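Local coordinates for protein cellulase (Bacteroides salanitronis, PDB 6WQY) that probably hydrolyses beta-1,4-glucan chains as a broad-specificity GH5 subfamily 4 endoglucanase, this chain being the catalytic barrel of a longer protein, at residues V19-T23 against V242-L246; G123-Q127 against H176-W180; Y128-I132 against V145-L149. All blocks are in the same frame, centred on the assembly; numbering follows the deposited sequence. Where two conformers were deposited one is given.

Contact 1. Residues V19-T23 against V242-L246; sequences VSGET and VDNRL
The guanidinium group of Arg245 has the carboxylate of Glu22 at its edge and a water above one face, toward its rim. Glu22 OE2 lies nearly in the guanidinium plane, 2.8 Å from Arg245 NH2 and 3.2 Å from Arg245 NH1. The grip is end-on, and both nitrogens go to this one oxygen. The two flat groups are turned 52° apart. NH2 meets the syn lone pair of OE2, and NH1 comes from above the carboxylate plane. NH1 also donates to Asn244 O at 2.9 Å, which, with the Glu22 grip, limits the rotation of the guanidinium group. The other carboxylate oxygen, Glu22 OE1, takes a nearly straight bond from Asn244 ND2 at 3.0 Å. ND2 meets OE1 on the anti side, somewhat out of the carboxylate plane. The water donates to Glu22 OE1 and to Asp243 O. Glu22 reaches these partners through a bent chain, CG beside the backbone N (chi1 -58°) and a second turn at chi2.

The contact lies on the surface at the N-terminal end of the TIM-barrel strands, away from the annotated site. It joins the loop leading into helix 24-31 to the loop that runs into barrel strand 246-251. With an alanine at Glu22, Arg245 would probably lose its carboxylate partner and the Asn244 amide its acceptor. The backbone shape of Gly21 would jam a CB against the preceding carbonyl O. Its own carbonyl accepts from Tyr218 OH, and Arg245 NE makes a weak bond to Thr216 O.

Contact 2. Residues G123-Q127 against H176-W180; sequences GANSQ and HDGSW
Asn125 and His176 make the one direct hydrogen bond between the segments, and it is weak. His176 NE2 donates to Asn125 OD1 at 3.1 Å with a bent angle of 125°. The oxygen sits at the edge of the imidazole, and the amide is turned 64° from the ring. The other end of the amide is held within its own loop, where Asn125 ND2 donates to Gln127 OE1 at 3.0 Å. A water makes the second polar link. It donates to Gly123 O and accepts from His176 N at 2.9 Å, with a weak bond from Ser126 N.

The remaining contacts across the segments are packing. Ser126 CB lies 3.3 Å from His176 O, and Gly178 CA passes 3.7 Å from Asn125 O. Trp180 CZ2 approaches Asn125 OD1 at 3.4 Å. Within 176-180, the Trp180 indole lies off-centre against one imidazole face and backs His176.

Asp177 points away from the other loop. Its OD1 closes an Asx turn with Ser179 N, and its OD2 accepts from Gln192 NE2 and the backbone N of Asp184. In one conformer, Ser126 OG is bonded to Asp131 OD1 and Lys133 N. The loops follow the third and fourth barrel strands, at the C-terminal end where GH5 enzymes carry their active-site cleft. With one bent bond and one water between them, their polar coupling is modest.

Contact 3. Residues Y128-I132 against V145-L149; sequences YWLDI and VKAQL
Trp129 and Gln148 reach toward each other from the two segments and stack, the indole and the amide only 11° apart. The amide lies flat over one face of the ring: Gln148 CD is 3.3 Å from Trp129 CD2, and Gln148 NE2 is 3.3 Å from Trp129 CE2. Further back along the chain, Gln148 CG makes a CH-pi contact with the six-membered ring, 3.7 Å from its centroid and 12° off the normal. Gln148 can lie along the ring because CG is anti to the backbone N (chi1 -179°) and the chain stays extended beyond it. The opposite indole face is covered by Leu130 CB of the same loop, so the ring is sandwiched. Its rotation is also tied by Trp129 NE1, which donates to Asp122.

Val145 meets the loop with both methyl groups. CG1 faces Leu130 CD1 at 3.6 Å, where the two side chains cross at about a right angle. CG2 packs against the backbone, 3.4 Å from Trp129 O. Val145 O lies at the indole edge, near its plane.

Leu130 is the centre of an inverse gamma turn. Asp131 follows as the N-cap of helix 132-135, and its side chain lies about 4 Å from a bound magnesium ion. The contact thus packs the loop after barrel strand 114-118 onto helix 139-159 of the TIM barrel. Helix 191-209 closes the next side, with Trp199 touching both Leu130 and Val145.

From the N terminus, 19-23 comes first and meets its partner 242-246 with 218 residues between them. Contact 1 thus closes a long loop holding the first five barrel strands, 34-37 to 219-222, and ends at the start of the sixth, 246-251. Contacts 2 and 3 nest inside it. Contact 2 joins the segments after strands 114-118 and 167-170. Contact 3 nests within contact 2 and ties the same post-strand loop to helix 139-159. No contacts cross. Contacts 2 and 3 meet where 123-127 runs on into 128-132. Contact 1 stands apart at the opposite end of the barrel strands, its centre 30 Å from that of contact 2.

Contact 1. Residues V19-T23 against V242-L246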
ATOM      1  N   VAL A  19      -4.810  -2.862 -14.735  1.00 10.39           N
ATOM      2  CA  VAL A  19      -5.979  -2.658 -13.886  1.00 10.43           C
ATOM      3  C   VAL A  19      -7.146  -2.298 -14.799  1.00 11.11           C
ATOM      4  O   VAL A  19      -6.960  -1.632 -15.832  1.00 11.79           O
ATOM      5  CB  VAL A  19      -5.696  -1.572 -12.836  1.00  9.70           C
ATOM      6  CG1 VAL A  19      -6.886  -1.382 -11.918  1.00 10.98           C
ATOM      7  CG2 VAL A  19      -4.450  -1.918 -12.050  1.00 10.51           C
ATOM      8  N   SER A  20      -8.345  -2.756 -14.451  1.00 11.14           N
ATOM      9  CA  SER A  20      -9.504  -2.523 -15.308  1.00 11.29           C
ATOM     10  C   SER A  20     -10.783  -2.675 -14.502  1.00 11.79           C
ATOM     11  O   SER A  20     -10.781  -3.222 -13.400  1.00 12.93           O
ATOM     12  CB  SER A  20      -9.529  -3.498 -16.491  1.00 14.41           C
ATOM     13  OG  SER A  20      -9.681  -4.828 -16.032  1.00 17.94           O
ATOM     14  N   GLY A  21     -11.885  -2.194 -15.080  1.00 11.95           N
ATOM     15  CA  GLY A  21     -13.193  -2.279 -14.465  1.00 13.15           C
ATOM     16  C   GLY A  21     -13.717  -0.919 -14.045  1.00 11.50           C
ATOM     17  O   GLY A  21     -12.964   0.024 -13.774  1.00 11.62           O
ATOM     18  N   GLU A  22     -15.053  -0.836 -13.959  1.00 11.76           N
ATOM     19  CA  GLU A  22     -15.728   0.345 -13.455  1.00 11.92           C
ATOM     20  C   GLU A  22     -16.299   0.140 -12.065  1.00 13.74           C
ATOM     21  O   GLU A  22     -16.484   1.119 -11.337  1.00 17.71           O
ATOM     22  CB  GLU A  22     -16.887   0.764 -14.375  1.00 12.81           C
ATOM     23  CG  GLU A  22     -16.480   1.054 -15.798  1.00 13.09           C
ATOM     24  CD  GLU A  22     -15.425   2.134 -15.884  1.00 16.63           C
ATOM     25  OE1 GLU A  22     -15.661   3.282 -15.398  1.00 16.85           O
ATOM     26  OE2 GLU A  22     -14.354   1.833 -16.432  1.00 13.86           O
ATOM     27  N   THR A  23     -16.592  -1.114 -11.671  1.00 14.00           N
ATOM     28  CA  THR A  23     -17.194  -1.403 -10.382  1.00 14.51           C
ATOM     29  C   THR A  23     -16.124  -1.864  -9.401  1.00 12.92           C
ATOM     30  O   THR A  23     -15.091  -2.410  -9.806  1.00 13.44           O
ATOM     31  CB  THR A  23     -18.252  -2.509 -10.509  1.00 16.15           C
ATOM     32  OG1 THR A  23     -17.608  -3.728 -10.887  1.00 18.28           O
ATOM     33  CG2 THR A  23     -19.321  -2.134 -11.531  1.00 17.32           C
ATOM     34  N   VAL A 242     -12.789  11.964 -14.569  1.00 16.19           N
ATOM     35  CA  VAL A 242     -13.228  10.685 -15.096  1.00 14.26           C
ATOM     36  C   VAL A 242     -13.868   9.966 -13.922  1.00 14.01           C
ATOM     37  O   VAL A 242     -13.592  10.272 -12.763  1.00 14.71           O
ATOM     38  CB  VAL A 242     -12.017   9.900 -15.648  1.00 16.19           C
ATOM     39  CG1 VAL A 242     -10.945   9.736 -14.565  1.00 17.76           C
ATOM     40  CG2 VAL A 242     -12.444   8.557 -16.209  1.00 31.63           C
ATOM     41  N   ASP A 243     -14.754   9.025 -14.215  1.00 13.86           N
ATOM     42  CA  ASP A 243     -15.394   8.265 -13.151  1.00 13.94           C
ATOM     43  C   ASP A 243     -14.624   6.983 -12.849  1.00 12.10           C
ATOM     44  O   ASP A 243     -13.963   6.404 -13.713  1.00 13.15           O
ATOM     45  CB  ASP A 243     -16.845   7.934 -13.496  1.00 17.42           C
ATOM     46  CG  ASP A 243     -17.724   9.177 -13.606  1.00 19.73           C
ATOM     47  OD1 ASP A 243     -17.385  10.206 -12.991  1.00 28.28           O
ATOM     48  OD2 ASP A 243     -18.754   9.108 -14.306  1.00 40.57           O
ATOM     49  N   ASN A 244     -14.737   6.532 -11.606  1.00 12.59           N
ATOM     50  CA  ASN A 244     -14.315   5.184 -11.213  1.00 12.83           C
ATOM     51  C   ASN A 244     -12.823   4.935 -11.376  1.00 11.47           C
ATOM     52  O   ASN A 244     -12.420   3.806 -11.675  1.00 12.17           O
ATOM     53  CB  ASN A 244     -15.105   4.123 -11.991  1.00 14.90           C
ATOM     54  CG  ASN A 244     -16.569   4.350 -11.919  1.00 15.69           C
ATOM     55  OD1 ASN A 244     -17.075   4.644 -10.834  1.00 15.71           O
ATOM     56  ND2 ASN A 244     -17.260   4.254 -13.050  1.00 15.47           N
ATOM     57  N   ARG A 245     -11.999   5.957 -11.143  1.00 10.95           N
ATOM     58  CA  ARG A 245     -10.557   5.796 -11.253  1.00 10.53           C
ATOM     59  C   ARG A 245      -9.833   6.211  -9.983  1.00 10.08           C
ATOM     60  O   ARG A 245      -8.605   6.370 -10.014  1.00 11.69           O
ATOM     61  CB  ARG A 245      -9.988   6.543 -12.460  1.00 10.96           C
ATOM     62  CG  ARG A 245     -10.429   5.983 -13.811  1.00 11.38           C
ATOM     63  CD  ARG A 245      -9.850   4.609 -14.073  1.00 10.90           C
ATOM     64  NE  ARG A 245     -10.291   4.059 -15.348  1.00 11.96           N
ATOM     65  CZ  ARG A 245     -11.432   3.399 -15.522  1.00 12.28           C
ATOM     66  NH1 ARG A 245     -12.266   3.202 -14.498  1.00 13.54           N
ATOM     67  NH2 ARG A 245     -11.754   2.931 -16.719  1.00 14.06           N
ATOM     68  N   LEU A 246     -10.546   6.377  -8.870  1.00 10.37           N
ATOM     69  CA  LEU A 246      -9.945   6.656  -7.575  1.00 10.14           C
ATOM     70  C   LEU A 246     -10.288   5.525  -6.619  1.00  9.84           C
ATOM     71  O   LEU A 246     -11.461   5.170  -6.460  1.00 11.51           O
ATOM     72  CB  LEU A 246     -10.435   7.974  -6.984  1.00 10.14           C
ATOM     73  CG  LEU A 246     -10.163   9.212  -7.821  1.00 10.59           C
ATOM     74  CD1 LEU A 246     -10.680  10.440  -7.082  1.00 12.01           C
ATOM     75  CD2 LEU A 246      -8.702   9.374  -8.189  1.00 10.58           C
TER
HETATM   76  O   HOH W   1     -14.212   5.585 -16.309  1.00 15.63           O

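Contact 2. Residues G123-Q127 against H176-W180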
ATOM      1  N   GLY A 123       6.483  11.050   4.304  1.00  8.35           N
ATOM      2  CA  GLY A 123       5.422  11.353   5.227  1.00  9.02           C
ATOM      3  C   GLY A 123       5.549  10.709   6.584  1.00  9.13           C
ATOM      4  O   GLY A 123       4.601  10.808   7.377  1.00 11.61           O
ATOM      5  N   ALA A 124       6.659  10.051   6.904  1.00  8.70           N
ATOM      6  CA  ALA A 124       6.735   9.318   8.163  1.00  9.66           C
ATOM      7  C   ALA A 124       6.636  10.266   9.349  1.00  9.59           C
ATOM      8  O   ALA A 124       7.472  11.158   9.522  1.00 10.11           O
ATOM      9  CB  ALA A 124       8.026   8.514   8.233  1.00 10.74           C
ATOM     10  N   ASN A 125       5.599  10.065  10.166  1.00 10.26           N
ATOM     11  CA  ASN A 125       5.452  10.698  11.474  1.00 10.31           C
ATOM     12  C   ASN A 125       5.379  12.217  11.419  1.00  9.99           C
ATOM     13  O   ASN A 125       5.557  12.875  12.441  1.00 11.43           O
ATOM     14  CB  ASN A 125       6.575  10.277  12.417  1.00 12.07           C
ATOM     15  CG  ASN A 125       6.767   8.786  12.453  1.00 14.20           C
ATOM     16  OD1 ASN A 125       5.799   8.017  12.355  1.00 14.63           O
ATOM     17  ND2 ASN A 125       8.021   8.354  12.551  1.00 16.75           N
ATOM     18  N   SER A 126       5.096  12.786  10.256  0.73  9.07           N
ATOM     19  CA  SER A 126       5.056  14.232  10.103  0.73  9.56           C
ATOM     20  C   SER A 126       6.402  14.880  10.400  0.73  9.33           C
ATOM     21  O   SER A 126       6.462  16.076  10.685  0.73 11.64           O
ATOM     22  CB  SER A 126       3.970  14.849  10.996  0.73 11.91           C
ATOM     23  OG  SER A 126       3.424  16.028  10.438  0.73 10.66           O
ATOM     24  N   GLN A 127       7.502  14.130  10.302  1.00 10.30           N
ATOM     25  CA  GLN A 127       8.803  14.653  10.717  1.00 11.63           C
ATOM     26  C   GLN A 127       9.638  15.194   9.566  1.00 11.56           C
ATOM     27  O   GLN A 127      10.705  15.775   9.828  1.00 13.38           O
ATOM     28  CB  GLN A 127       9.575  13.620  11.552  1.00 14.01           C
ATOM     29  CG  GLN A 127      10.166  12.472  10.767  1.00 14.78           C
ATOM     30  CD  GLN A 127      10.814  11.424  11.678  1.00 21.78           C
ATOM     31  OE1 GLN A 127      10.191  10.425  12.041  1.00 31.29           O
ATOM     32  NE2 GLN A 127      12.064  11.656  12.046  1.00 16.63           N
ATOM     33  N   HIS A 176      -0.009  10.991   9.575  1.00  8.94           N
ATOM     34  CA  HIS A 176      -0.445  11.276  10.932  1.00  9.30           C
ATOM     35  C   HIS A 176       0.494  12.322  11.521  1.00  9.67           C
ATOM     36  O   HIS A 176       1.619  12.531  11.034  1.00  9.73           O
ATOM     37  CB  HIS A 176      -0.475  10.019  11.812  1.00  9.69           C
ATOM     38  CG  HIS A 176       0.866   9.431  12.047  1.00  9.31           C
ATOM     39  ND1 HIS A 176       1.583   9.655  13.200  1.00 10.23           N
ATOM     40  CD2 HIS A 176       1.636   8.645  11.259  1.00 10.60           C
ATOM     41  CE1 HIS A 176       2.737   9.022  13.114  1.00  9.97           C
ATOM     42  NE2 HIS A 176       2.795   8.395  11.946  1.00 10.18           N
ATOM     43  N   ASP A 177       0.037  12.955  12.598  1.00  9.52           N
ATOM     44  CA  ASP A 177       0.757  14.092  13.159  1.00  9.78           C
ATOM     45  C   ASP A 177       1.880  13.719  14.105  1.00  9.34           C
ATOM     46  O   ASP A 177       2.473  14.622  14.708  1.00 11.16           O
ATOM     47  CB  ASP A 177      -0.226  15.054  13.846  1.00 10.10           C
ATOM     48  CG  ASP A 177      -0.860  14.510  15.117  1.00 10.09           C
ATOM     49  OD1 ASP A 177      -0.536  13.391  15.565  1.00 11.11           O
ATOM     50  OD2 ASP A 177      -1.659  15.269  15.686  1.00 12.16           O
ATOM     51  N   GLY A 178       2.209  12.429  14.203  1.00 10.02           N
ATOM     52  CA  GLY A 178       3.185  11.912  15.141  1.00 10.44           C
ATOM     53  C   GLY A 178       2.584  10.925  16.121  1.00 10.28           C
ATOM     54  O   GLY A 178       3.275  10.011  16.587  1.00 11.63           O
ATOM     55  N   SER A 179       1.287  11.077  16.423  1.00 10.72           N
ATOM     56  CA  SER A 179       0.620  10.248  17.410  1.00 10.74           C
ATOM     57  C   SER A 179      -0.172   9.098  16.821  1.00 11.33           C
ATOM     58  O   SER A 179      -0.969   8.478  17.542  1.00 12.12           O
ATOM     59  CB  SER A 179      -0.280  11.114  18.285  1.00 12.82           C
ATOM     60  OG  SER A 179       0.498  11.950  19.122  1.00 15.89           O
ATOM     61  N   TRP A 180       0.024   8.787  15.543  1.00 10.40           N
ATOM     62  CA  TRP A 180      -0.438   7.517  14.982  1.00 10.49           C
ATOM     63  C   TRP A 180      -1.952   7.353  15.065  1.00 10.99           C
ATOM     64  O   TRP A 180      -2.460   6.235  15.183  1.00 13.02           O
ATOM     65  CB  TRP A 180       0.320   6.341  15.592  1.00 11.51           C
ATOM     66  CG  TRP A 180       1.719   6.219  15.079  1.00 11.00           C
ATOM     67  CD1 TRP A 180       2.857   6.751  15.614  1.00 12.06           C
ATOM     68  CD2 TRP A 180       2.112   5.529  13.907  1.00 10.79           C
ATOM     69  NE1 TRP A 180       3.936   6.421  14.846  1.00 12.86           N
ATOM     70  CE2 TRP A 180       3.505   5.661  13.790  1.00 11.70           C
ATOM     71  CE3 TRP A 180       1.422   4.790  12.955  1.00 10.92           C
ATOM     72  CZ2 TRP A 180       4.219   5.082  12.746  1.00 13.52           C
ATOM     73  CZ3 TRP A 180       2.135   4.209  11.922  1.00 12.14           C
ATOM     74  CH2 TRP A 180       3.507   4.361  11.828  1.00 12.77           C
TER
HETATM   75  O   HOH W   2       2.486  11.972   8.478  1.00 11.62           O

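Contact 3. Residues Y128-I132 against V145-L149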
ATOM      1  N   TYR A 128       9.175  15.073   8.324  1.00 11.18           N
ATOM      2  CA  TYR A 128       9.878  15.611   7.159  1.00 11.05           C
ATOM      3  C   TYR A 128       8.985  16.635   6.454  1.00 11.93           C
ATOM      4  O   TYR A 128       8.102  17.230   7.082  1.00 12.73           O
ATOM      5  CB  TYR A 128      10.326  14.475   6.230  1.00 11.91           C
ATOM      6  CG  TYR A 128      11.111  13.388   6.936  1.00 10.92           C
ATOM      7  CD1 TYR A 128      12.382  13.633   7.435  1.00 14.08           C
ATOM      8  CD2 TYR A 128      10.589  12.122   7.097  1.00 11.65           C
ATOM      9  CE1 TYR A 128      13.102  12.636   8.080  1.00 14.77           C
ATOM     10  CE2 TYR A 128      11.301  11.125   7.729  1.00 13.32           C
ATOM     11  CZ  TYR A 128      12.550  11.392   8.219  1.00 12.95           C
ATOM     12  OH  TYR A 128      13.256  10.392   8.861  1.00 17.15           O
ATOM     13  N   TRP A 129       9.184  16.865   5.153  1.00 12.21           N
ATOM     14  CA  TRP A 129       8.477  17.961   4.488  1.00 12.76           C
ATOM     15  C   TRP A 129       6.967  17.745   4.462  1.00 10.80           C
ATOM     16  O   TRP A 129       6.202  18.717   4.473  1.00 11.90           O
ATOM     17  CB  TRP A 129       8.988  18.164   3.052  1.00 12.90           C
ATOM     18  CG  TRP A 129       8.703  17.026   2.108  1.00 11.83           C
ATOM     19  CD1 TRP A 129       9.506  15.954   1.854  1.00 11.61           C
ATOM     20  CD2 TRP A 129       7.535  16.853   1.287  1.00 11.10           C
ATOM     21  NE1 TRP A 129       8.915  15.126   0.940  1.00 12.38           N
ATOM     22  CE2 TRP A 129       7.710  15.652   0.563  1.00 10.85           C
ATOM     23  CE3 TRP A 129       6.368  17.597   1.077  1.00 11.14           C
ATOM     24  CZ2 TRP A 129       6.763  15.176  -0.329  1.00 10.99           C
ATOM     25  CZ3 TRP A 129       5.432  17.129   0.182  1.00 11.35           C
ATOM     26  CH2 TRP A 129       5.631  15.920  -0.511  1.00 11.47           C
ATOM     27  N   LEU A 130       6.521  16.503   4.377  1.00 10.64           N
ATOM     28  CA  LEU A 130       5.105  16.170   4.237  1.00 10.61           C
ATOM     29  C   LEU A 130       4.556  16.145   5.656  1.00 10.68           C
ATOM     30  O   LEU A 130       4.559  15.106   6.315  1.00 11.36           O
ATOM     31  CB  LEU A 130       5.010  14.854   3.483  1.00 10.96           C
ATOM     32  CG  LEU A 130       3.637  14.338   3.088  1.00 11.10           C
ATOM     33  CD1 LEU A 130       2.805  15.343   2.333  1.00 10.92           C
ATOM     34  CD2 LEU A 130       3.840  13.081   2.255  1.00 11.38           C
ATOM     35  N   ASP A 131       4.112  17.315   6.142  1.00 10.54           N
ATOM     36  CA  ASP A 131       3.942  17.611   7.572  1.00 11.15           C
ATOM     37  C   ASP A 131       2.516  18.057   7.882  1.00 10.04           C
ATOM     38  O   ASP A 131       2.197  19.248   7.852  1.00 11.17           O
ATOM     39  CB  ASP A 131       4.966  18.714   7.913  1.00 13.16           C
ATOM     40  CG  ASP A 131       4.874  19.206   9.337  1.00 12.67           C
ATOM     41  OD1 ASP A 131       4.129  18.660  10.171  1.00 13.34           O
ATOM     42  OD2 ASP A 131       5.566  20.233   9.627  1.00 16.22           O
ATOM     43  N   ILE A 132       1.660  17.082   8.200  0.64  9.93           N
ATOM     44  CA  ILE A 132       0.244  17.352   8.451  0.64  9.44           C
ATOM     45  C   ILE A 132       0.050  18.172   9.718  0.64 10.02           C
ATOM     46  O   ILE A 132      -0.872  18.993   9.799  0.64 11.34           O
ATOM     47  CB  ILE A 132      -0.551  16.032   8.489  0.64  9.97           C
ATOM     48  CG1 ILE A 132      -2.063  16.266   8.563  0.64 14.20           C
ATOM     49  CG2 ILE A 132      -0.110  15.163   9.670  0.64 12.03           C
ATOM     50  CD1 ILE A 132      -2.674  16.766   7.273  0.64 13.41           C
ATOM     51  N   VAL A 145       3.582  22.413   1.363  1.00 10.83           N
ATOM     52  CA  VAL A 145       3.396  20.976   1.204  1.00 10.13           C
ATOM     53  C   VAL A 145       2.673  20.687  -0.099  1.00  9.47           C
ATOM     54  O   VAL A 145       3.069  19.804  -0.866  1.00  9.80           O
ATOM     55  CB  VAL A 145       2.644  20.372   2.401  1.00 10.48           C
ATOM     56  CG1 VAL A 145       2.342  18.905   2.126  1.00 12.52           C
ATOM     57  CG2 VAL A 145       3.446  20.523   3.676  1.00 12.79           C
ATOM     58  N   LYS A 146       1.591  21.420  -0.354  1.00 10.05           N
ATOM     59  CA  LYS A 146       0.842  21.213  -1.584  1.00 10.47           C
ATOM     60  C   LYS A 146       1.694  21.512  -2.811  1.00 10.26           C
ATOM     61  O   LYS A 146       1.615  20.793  -3.816  1.00 10.81           O
ATOM     62  CB  LYS A 146      -0.414  22.074  -1.579  1.00 10.35           C
ATOM     63  CG  LYS A 146      -1.467  21.615  -0.571  1.00 10.32           C
ATOM     64  CD  LYS A 146      -2.631  22.586  -0.544  1.00 11.45           C
ATOM     65  CE  LYS A 146      -3.721  22.155   0.407  1.00 14.17           C
ATOM     66  NZ  LYS A 146      -4.836  23.150   0.467  1.00 16.37           N
ATOM     67  N   ALA A 147       2.503  22.565  -2.759  1.00 10.30           N
ATOM     68  CA  ALA A 147       3.339  22.899  -3.906  1.00 11.12           C
ATOM     69  C   ALA A 147       4.327  21.777  -4.199  1.00  9.80           C
ATOM     70  O   ALA A 147       4.557  21.420  -5.357  1.00 10.45           O
ATOM     71  CB  ALA A 147       4.091  24.202  -3.651  1.00 11.78           C
ATOM     72  N   GLN A 148       4.929  21.213  -3.151  1.00  9.86           N
ATOM     73  CA  GLN A 148       5.875  20.116  -3.338  1.00  9.98           C
ATOM     74  C   GLN A 148       5.168  18.857  -3.841  1.00  9.30           C
ATOM     75  O   GLN A 148       5.665  18.173  -4.748  1.00  9.57           O
ATOM     76  CB  GLN A 148       6.641  19.857  -2.042  1.00 10.04           C
ATOM     77  CG  GLN A 148       7.659  18.748  -2.196  1.00  9.95           C
ATOM     78  CD  GLN A 148       8.734  18.736  -1.140  1.00  9.96           C
ATOM     79  OE1 GLN A 148       8.810  19.616  -0.292  1.00 10.57           O
ATOM     80  NE2 GLN A 148       9.601  17.739  -1.208  1.00 10.29           N
ATOM     81  N   LEU A 149       4.004  18.543  -3.263  0.58  9.76           N
ATOM     82  CA  LEU A 149       3.236  17.383  -3.701  0.58  9.73           C
ATOM     83  C   LEU A 149       2.868  17.497  -5.178  0.58 10.02           C
ATOM     84  O   LEU A 149       2.999  16.530  -5.941  0.58  8.65           O
ATOM     85  CB  LEU A 149       1.988  17.267  -2.828  0.58  9.56           C
ATOM     86  CG  LEU A 149       1.137  16.013  -2.953  0.58 10.63           C
ATOM     87  CD1 LEU A 149       1.866  14.792  -2.430  0.58  9.87           C
ATOM     88  CD2 LEU A 149      -0.161  16.233  -2.193  0.58 12.80           C
TER